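Local atomic coordinates of putative hemin ABC transport system, membrane protein (Burkholderia cenocepacia J2315, PDB entry 5B57), a protein that probably forms the membrane-spanning permease subunit of an ABC importer that takes up heme across the cell membrane. Residues L266-L271 / L279-Q284; A127-P132 / P197-A202; W84-G89 / Q94-V99. All blocks are in the same frame, centred on the assembly; numbering follows the deposited sequence.

Contact 1: L266-L271 / L279-Q284; sequences LNALQL and LGVPVQ
The methyl of A268, near the end of helix 263-269, points at two side chains of the 279-284 turn: CB lies 3.7 Å from V281 CG2 and 4.2 Å from L279 CD1. The backbones stay well apart at the closest pair, with A268 CA 7.4 Å from V281 CA, so only side-chain carbons bridge them. V281 presents one branch only: CG1 stands anti to the backbone N (chi1 175°), and CG2, lying beside that N and anti to the carbonyl carbon, makes the touch. L279 meets the same methyl with CD1, its CG being anti to the carbonyl carbon. Between them G280 takes a positive phi of 97° in a Schellman motif closing helix 273-278. P282 occupies the N-cap position of helix 283-305 and is the centre of an inverse gamma turn. The short helices 263-269 and 273-278, joining helix 242-260 to helix 283-305, are consistent with the coupling helices of this transporter class. A chain of another protein in the assembly indeed packs on L271, L279 and V281. L269 and V281 both also touch L286 of helix 283-305. Polar anchoring lies off to one side, where N267 bonds Q327 N through OD1 and D326 OD1 through ND2. The contact itself is buried and purely aliphatic, which implies that it rests on non-directional van der Waals packing, while N267 and Q270 direct their hydrogen bonds to other parts of the chain.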
# COMPACT_ATOMS: atom_id res chain seq x y z
N LEU A 266 -0.22 -6.13 21.07
CA LEU A 266 0.15 -5.27 19.95
C LEU A 266 1.58 -5.53 19.49
O LEU A 266 1.87 -5.45 18.29
CB LEU A 266 -0.01 -3.79 20.32
CG LEU A 266 -1.44 -3.25 20.35
CD1 LEU A 266 -1.46 -1.88 21.03
CD2 LEU A 266 -2.00 -3.18 18.94
N ASN A 267 2.48 -5.84 20.43
CA ASN A 267 3.85 -6.13 20.01
C ASN A 267 3.88 -7.39 19.19
O ASN A 267 4.58 -7.45 18.18
CB ASN A 267 4.78 -6.24 21.21
CG ASN A 267 5.36 -4.91 21.62
OD1 ASN A 267 5.35 -3.96 20.83
ND2 ASN A 267 5.87 -4.83 22.84
N ALA A 268 3.10 -8.40 19.59
CA ALA A 268 3.05 -9.66 18.86
C ALA A 268 2.41 -9.49 17.49
O ALA A 268 2.84 -10.13 16.52
CB ALA A 268 2.33 -10.73 19.67
N LEU A 269 1.40 -8.62 17.40
CA LEU A 269 0.73 -8.31 16.13
C LEU A 269 1.63 -7.59 15.13
O LEU A 269 1.38 -7.67 13.92
CB LEU A 269 -0.51 -7.49 16.42
CG LEU A 269 -1.33 -7.07 15.22
CD1 LEU A 269 -1.82 -8.32 14.53
CD2 LEU A 269 -2.47 -6.21 15.72
N GLN A 270 2.68 -6.92 15.60
CA GLN A 270 3.65 -6.29 14.70
C GLN A 270 4.43 -7.30 13.88
O GLN A 270 5.21 -6.90 13.00
CB GLN A 270 4.61 -5.44 15.52
CG GLN A 270 3.91 -4.29 16.15
CD GLN A 270 2.98 -3.70 15.15
OE1 GLN A 270 3.43 -3.22 14.11
NE2 GLN A 270 1.68 -3.83 15.40
N LEU A 271 4.24 -8.57 14.14
CA LEU A 271 5.01 -9.65 13.56
C LEU A 271 4.34 -10.22 12.33
O LEU A 271 4.97 -10.97 11.58
CB LEU A 271 5.18 -10.72 14.65
CG LEU A 271 6.41 -11.56 14.79
CD1 LEU A 271 6.71 -11.56 16.23
CD2 LEU A 271 6.02 -12.93 14.42
N LEU A 279 0.62 -17.20 17.87
CA LEU A 279 1.11 -16.96 19.22
C LEU A 279 -0.01 -16.90 20.26
O LEU A 279 0.29 -16.75 21.46
CB LEU A 279 1.93 -15.66 19.26
CG LEU A 279 3.33 -15.74 18.65
CD1 LEU A 279 3.97 -14.37 18.45
CD2 LEU A 279 4.25 -16.65 19.48
N GLY A 280 -1.28 -17.01 19.86
CA GLY A 280 -2.42 -16.98 20.77
C GLY A 280 -3.12 -15.63 20.93
O GLY A 280 -4.12 -15.56 21.67
N VAL A 281 -2.64 -14.57 20.28
CA VAL A 281 -3.25 -13.25 20.32
C VAL A 281 -4.61 -13.36 19.64
O VAL A 281 -4.68 -13.82 18.50
CB VAL A 281 -2.37 -12.20 19.62
CG1 VAL A 281 -3.07 -10.84 19.57
CG2 VAL A 281 -1.04 -12.06 20.31
N PRO A 282 -5.66 -12.99 20.28
CA PRO A 282 -7.00 -12.99 19.65
C PRO A 282 -7.22 -11.78 18.76
O PRO A 282 -7.98 -10.88 19.08
CB PRO A 282 -7.94 -12.98 20.85
CG PRO A 282 -7.17 -12.23 21.87
CD PRO A 282 -5.74 -12.66 21.71
N VAL A 283 -6.54 -11.78 17.60
CA VAL A 283 -6.38 -10.54 16.83
C VAL A 283 -7.70 -9.88 16.45
O VAL A 283 -7.74 -8.66 16.25
CB VAL A 283 -5.48 -10.79 15.60
CG1 VAL A 283 -4.89 -12.17 15.65
CG2 VAL A 283 -6.23 -10.55 14.30
N GLN A 284 -8.81 -10.63 16.39
CA GLN A 284 -10.08 -9.98 16.12
C GLN A 284 -10.58 -9.20 17.34
O GLN A 284 -10.98 -8.03 17.22
CB GLN A 284 -11.10 -11.00 15.64
CG GLN A 284 -10.68 -11.62 14.33
CD GLN A 284 -10.52 -10.54 13.26
OE1 GLN A 284 -11.30 -9.59 13.23
NE2 GLN A 284 -9.50 -10.67 12.42

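Contact 2: A127-P132 / P197-A202; sequences ALFRNP and PLLLLA
The carbonyl oxygen of A127 accepts R130 N at 2.7 Å and probably also the side-chain NE2 of Q270. The first of these bonds belongs to the Schellman motif that ends helix 94-128, a predicted membrane span, where R130 takes a positive phi of 53° and the chain turns off. The second would tie this helix end to the short helix 263-269 and its exit. Just before the turn, F129 projects across to helix 196-220, itself a predicted membrane span. CG sits beside the backbone N (chi1 -73°), which carries the ring toward two consecutive leucines of that helix. L199 comes at the ring edge near its plane, with CD2 4.2 Å from F129 CZ. L200 approaches obliquely from the neighbouring position on the helix. The contact is small and apolar, and it is completed by other parts of the fold: F129 also touches A134, L200 touches L138, and L199 shares L291 of helix 283-305 with L128. Elsewhere on helix 196-220, L201 and A202 pack on L375 and L376 of the second subunit, so the helix also lies at the dimer interface. The second touch of the phenyl ring is the longer one, F129 CE1 lying 4.5 Å from L200 CG.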
# COMPACT_ATOMS: atom_id res chain seq x y z
N ALA A 127 0.61 0.57 15.49
CA ALA A 127 0.82 -0.85 15.74
C ALA A 127 -0.30 -1.66 15.12
O ALA A 127 -0.07 -2.51 14.26
CB ALA A 127 0.93 -1.13 17.24
N LEU A 128 -1.54 -1.37 15.50
CA LEU A 128 -2.69 -2.10 14.99
C LEU A 128 -2.67 -2.26 13.47
O LEU A 128 -2.95 -3.34 12.95
CB LEU A 128 -3.98 -1.41 15.44
CG LEU A 128 -5.23 -2.12 14.95
CD1 LEU A 128 -5.40 -3.31 15.80
CD2 LEU A 128 -6.40 -1.21 15.10
N PHE A 129 -2.32 -1.20 12.73
CA PHE A 129 -2.28 -1.28 11.27
C PHE A 129 -0.93 -1.67 10.74
O PHE A 129 -0.77 -1.72 9.51
CB PHE A 129 -2.69 0.04 10.62
CG PHE A 129 -4.14 0.32 10.71
CD1 PHE A 129 -5.01 -0.15 9.75
CD2 PHE A 129 -4.65 1.03 11.78
CE1 PHE A 129 -6.36 0.08 9.84
CE2 PHE A 129 -6.01 1.26 11.88
CZ PHE A 129 -6.86 0.78 10.89
N ARG A 130 0.05 -1.90 11.61
CA ARG A 130 1.38 -2.28 11.16
C ARG A 130 1.87 -1.27 10.13
O ARG A 130 2.39 -1.61 9.07
CB ARG A 130 1.37 -3.69 10.59
CG ARG A 130 1.75 -4.72 11.59
CD ARG A 130 1.15 -6.03 11.21
NE ARG A 130 -0.30 -5.90 11.19
CZ ARG A 130 -1.04 -6.13 10.11
NH1 ARG A 130 -0.44 -6.51 8.97
NH2 ARG A 130 -2.36 -5.99 10.17
N ASN A 131 1.67 -0.03 10.44
CA ASN A 131 1.96 1.00 9.47
C ASN A 131 2.08 2.33 10.19
O ASN A 131 1.13 2.77 10.87
CB ASN A 131 0.88 1.05 8.41
CG ASN A 131 1.11 2.12 7.41
OD1 ASN A 131 2.20 2.72 7.33
ND2 ASN A 131 0.11 2.39 6.61
N PRO A 132 3.22 3.00 10.04
CA PRO A 132 3.44 4.28 10.74
C PRO A 132 2.53 5.41 10.28
O PRO A 132 2.50 6.45 10.94
CB PRO A 132 4.89 4.58 10.41
CG PRO A 132 5.08 3.92 9.08
CD PRO A 132 4.39 2.61 9.24
N PRO A 197 -8.51 -3.36 5.69
CA PRO A 197 -8.86 -2.68 4.42
C PRO A 197 -10.32 -2.27 4.31
O PRO A 197 -10.59 -1.17 3.81
CB PRO A 197 -8.49 -3.71 3.34
CG PRO A 197 -7.83 -4.86 4.07
CD PRO A 197 -7.52 -4.42 5.47
N LEU A 198 -11.26 -3.11 4.77
CA LEU A 198 -12.68 -2.77 4.69
C LEU A 198 -13.04 -1.65 5.66
O LEU A 198 -13.80 -0.75 5.33
CB LEU A 198 -13.56 -4.00 4.94
CG LEU A 198 -13.49 -5.21 3.98
CD1 LEU A 198 -14.54 -6.24 4.30
CD2 LEU A 198 -13.63 -4.81 2.54
N LEU A 199 -12.47 -1.68 6.87
CA LEU A 199 -12.66 -0.55 7.77
C LEU A 199 -12.27 0.76 7.11
O LEU A 199 -12.95 1.78 7.28
CB LEU A 199 -11.85 -0.74 9.05
CG LEU A 199 -12.13 0.36 10.04
CD1 LEU A 199 -12.30 -0.25 11.38
CD2 LEU A 199 -10.99 1.33 10.06
N LEU A 200 -11.18 0.75 6.35
CA LEU A 200 -10.77 1.96 5.65
C LEU A 200 -11.76 2.33 4.56
O LEU A 200 -12.01 3.52 4.31
CB LEU A 200 -9.36 1.78 5.08
CG LEU A 200 -8.25 1.75 6.13
CD1 LEU A 200 -6.89 1.58 5.45
CD2 LEU A 200 -8.30 3.02 7.02
N LEU A 201 -12.36 1.32 3.91
CA LEU A 201 -13.34 1.58 2.85
C LEU A 201 -14.67 2.09 3.43
O LEU A 201 -15.26 3.05 2.90
CB LEU A 201 -13.54 0.33 2.01
CG LEU A 201 -13.35 0.45 0.48
CD1 LEU A 201 -12.08 1.20 0.09
CD2 LEU A 201 -13.32 -0.92 -0.14
N ALA A 202 -15.17 1.49 4.50
CA ALA A 202 -16.33 2.07 5.18
C ALA A 202 -16.06 3.51 5.59
O ALA A 202 -16.91 4.38 5.41
CB ALA A 202 -16.70 1.23 6.41

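Contact 3: W84-G89 / Q94-V99; sequences WAALSG and QQARAV
R97 lies over the end of helix 80-87 with its chain alongside the backbone of A86 and L87, where a short loop joins helix 80-87, closed by a Schellman motif at G89 (phi 104°), to helix 94-128. With chi1 at 178° the side chain leaves CB pointing away from its own backbone N, and it runs extended from CG to NE. CB meets A86 O at 3.4 Å, CG passes the same oxygen and lies 4.3 Å from L87 CD2, and CD is again beside A86 O. Farther out, NE stands 3.9 Å from L87 O, which lies in the guanidinium plane at its edge; this is a proximity and not a bond. The tip is on the surface, and the side chain is about 6 Å from a bound decyl maltoside detergent molecule. The two helices come close here, A86 CA lying 4.9 Å from R97 CA. L87 also packs on L100 and L101, while A96 rests against Y76. On the buried side small residues face each other, A86 CB being 3.7 Å from A96 CB.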
# COMPACT_ATOMS: atom_id res chain seq x y z
N TRP A 84 3.83 30.91 41.94
CA TRP A 84 3.83 29.96 43.04
C TRP A 84 3.04 30.52 44.22
O TRP A 84 2.02 29.93 44.62
CB TRP A 84 5.24 29.65 43.48
CG TRP A 84 5.24 28.57 44.49
CD1 TRP A 84 5.36 28.70 45.84
CD2 TRP A 84 5.09 27.17 44.23
NE1 TRP A 84 5.31 27.46 46.44
CE2 TRP A 84 5.14 26.51 45.47
CE3 TRP A 84 4.92 26.42 43.06
CZ2 TRP A 84 5.04 25.13 45.57
CZ3 TRP A 84 4.82 25.05 43.17
CH2 TRP A 84 4.88 24.41 44.42
N ALA A 85 3.48 31.66 44.76
CA ALA A 85 2.80 32.30 45.89
C ALA A 85 1.28 32.36 45.70
O ALA A 85 0.53 32.04 46.63
CB ALA A 85 3.35 33.70 46.11
N ALA A 86 0.81 32.76 44.51
CA ALA A 86 -0.63 32.91 44.28
C ALA A 86 -1.35 31.57 44.37
O ALA A 86 -2.38 31.45 45.04
CB ALA A 86 -0.88 33.56 42.92
N LEU A 87 -0.83 30.54 43.69
CA LEU A 87 -1.49 29.24 43.69
C LEU A 87 -1.42 28.55 45.04
O LEU A 87 -2.19 27.63 45.29
CB LEU A 87 -0.89 28.31 42.64
CG LEU A 87 -1.40 28.47 41.20
CD1 LEU A 87 -0.84 27.34 40.40
CD2 LEU A 87 -2.92 28.49 41.15
N SER A 88 -0.50 28.97 45.90
CA SER A 88 -0.31 28.36 47.20
C SER A 88 -1.08 29.06 48.31
O SER A 88 -0.87 28.72 49.48
CB SER A 88 1.16 28.36 47.57
OG SER A 88 1.94 28.71 46.45
N GLY A 89 -1.90 30.05 48.00
CA GLY A 89 -2.81 30.63 48.97
C GLY A 89 -2.44 31.98 49.54
O GLY A 89 -3.12 32.43 50.46
N GLN A 94 -5.15 37.08 45.56
CA GLN A 94 -6.39 36.35 45.33
C GLN A 94 -6.83 36.44 43.87
O GLN A 94 -7.36 35.48 43.31
CB GLN A 94 -7.49 36.84 46.26
CG GLN A 94 -7.21 36.46 47.67
CD GLN A 94 -8.07 37.17 48.67
OE1 GLN A 94 -8.55 38.29 48.45
NE2 GLN A 94 -8.27 36.51 49.80
N GLN A 95 -6.62 37.59 43.24
CA GLN A 95 -6.97 37.69 41.83
C GLN A 95 -6.00 36.90 40.97
O GLN A 95 -6.41 36.29 39.98
CB GLN A 95 -7.02 39.14 41.39
CG GLN A 95 -7.04 39.29 39.91
CD GLN A 95 -7.43 40.67 39.49
OE1 GLN A 95 -8.38 41.23 40.04
NE2 GLN A 95 -6.70 41.23 38.53
N ALA A 96 -4.72 36.89 41.34
CA ALA A 96 -3.74 36.14 40.55
C ALA A 96 -4.02 34.64 40.62
O ALA A 96 -3.84 33.93 39.63
CB ALA A 96 -2.33 36.45 41.03
N ARG A 97 -4.44 34.13 41.78
CA ARG A 97 -4.84 32.73 41.87
C ARG A 97 -6.03 32.43 40.95
O ARG A 97 -6.10 31.35 40.35
CB ARG A 97 -5.18 32.37 43.31
CG ARG A 97 -5.64 30.95 43.48
CD ARG A 97 -5.59 30.51 44.93
NE ARG A 97 -5.77 29.06 45.07
CZ ARG A 97 -6.94 28.45 44.98
NH1 ARG A 97 -8.06 29.14 44.74
NH2 ARG A 97 -7.01 27.12 45.12
N ALA A 98 -6.95 33.39 40.81
CA ALA A 98 -8.13 33.21 39.97
C ALA A 98 -7.77 33.18 38.48
O ALA A 98 -8.30 32.35 37.73
CB ALA A 98 -9.15 34.31 40.26
N VAL A 99 -6.89 34.08 38.02
CA VAL A 99 -6.45 34.03 36.63
C VAL A 99 -5.69 32.73 36.35
O VAL A 99 -5.85 32.12 35.29
CB VAL A 99 -5.60 35.27 36.29
CG1 VAL A 99 -4.86 35.06 34.98
CG2 VAL A 99 -6.48 36.52 36.21

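How the contacts relate
Along the chain the contacts come in series: contact 3 first, then contact 2, then contact 1. Contacts 1 and 2 are neighbours, their centres 15 Å apart, and they touch directly, L269 and Q270 lying against R130 and L266 against L128. Contact 3 is on the opposite side of the chain's centre, its own centre 50 Å from that of contact 1 and 48 Å from that of contact 2. Helix 94-128 spans this distance, beginning in contact 3 and ending in contact 2. Contacts 1 and 2 thus mark the end where another protein chain docks, probably the cytoplasmic ATPase face, and contact 3 the far end of the permease.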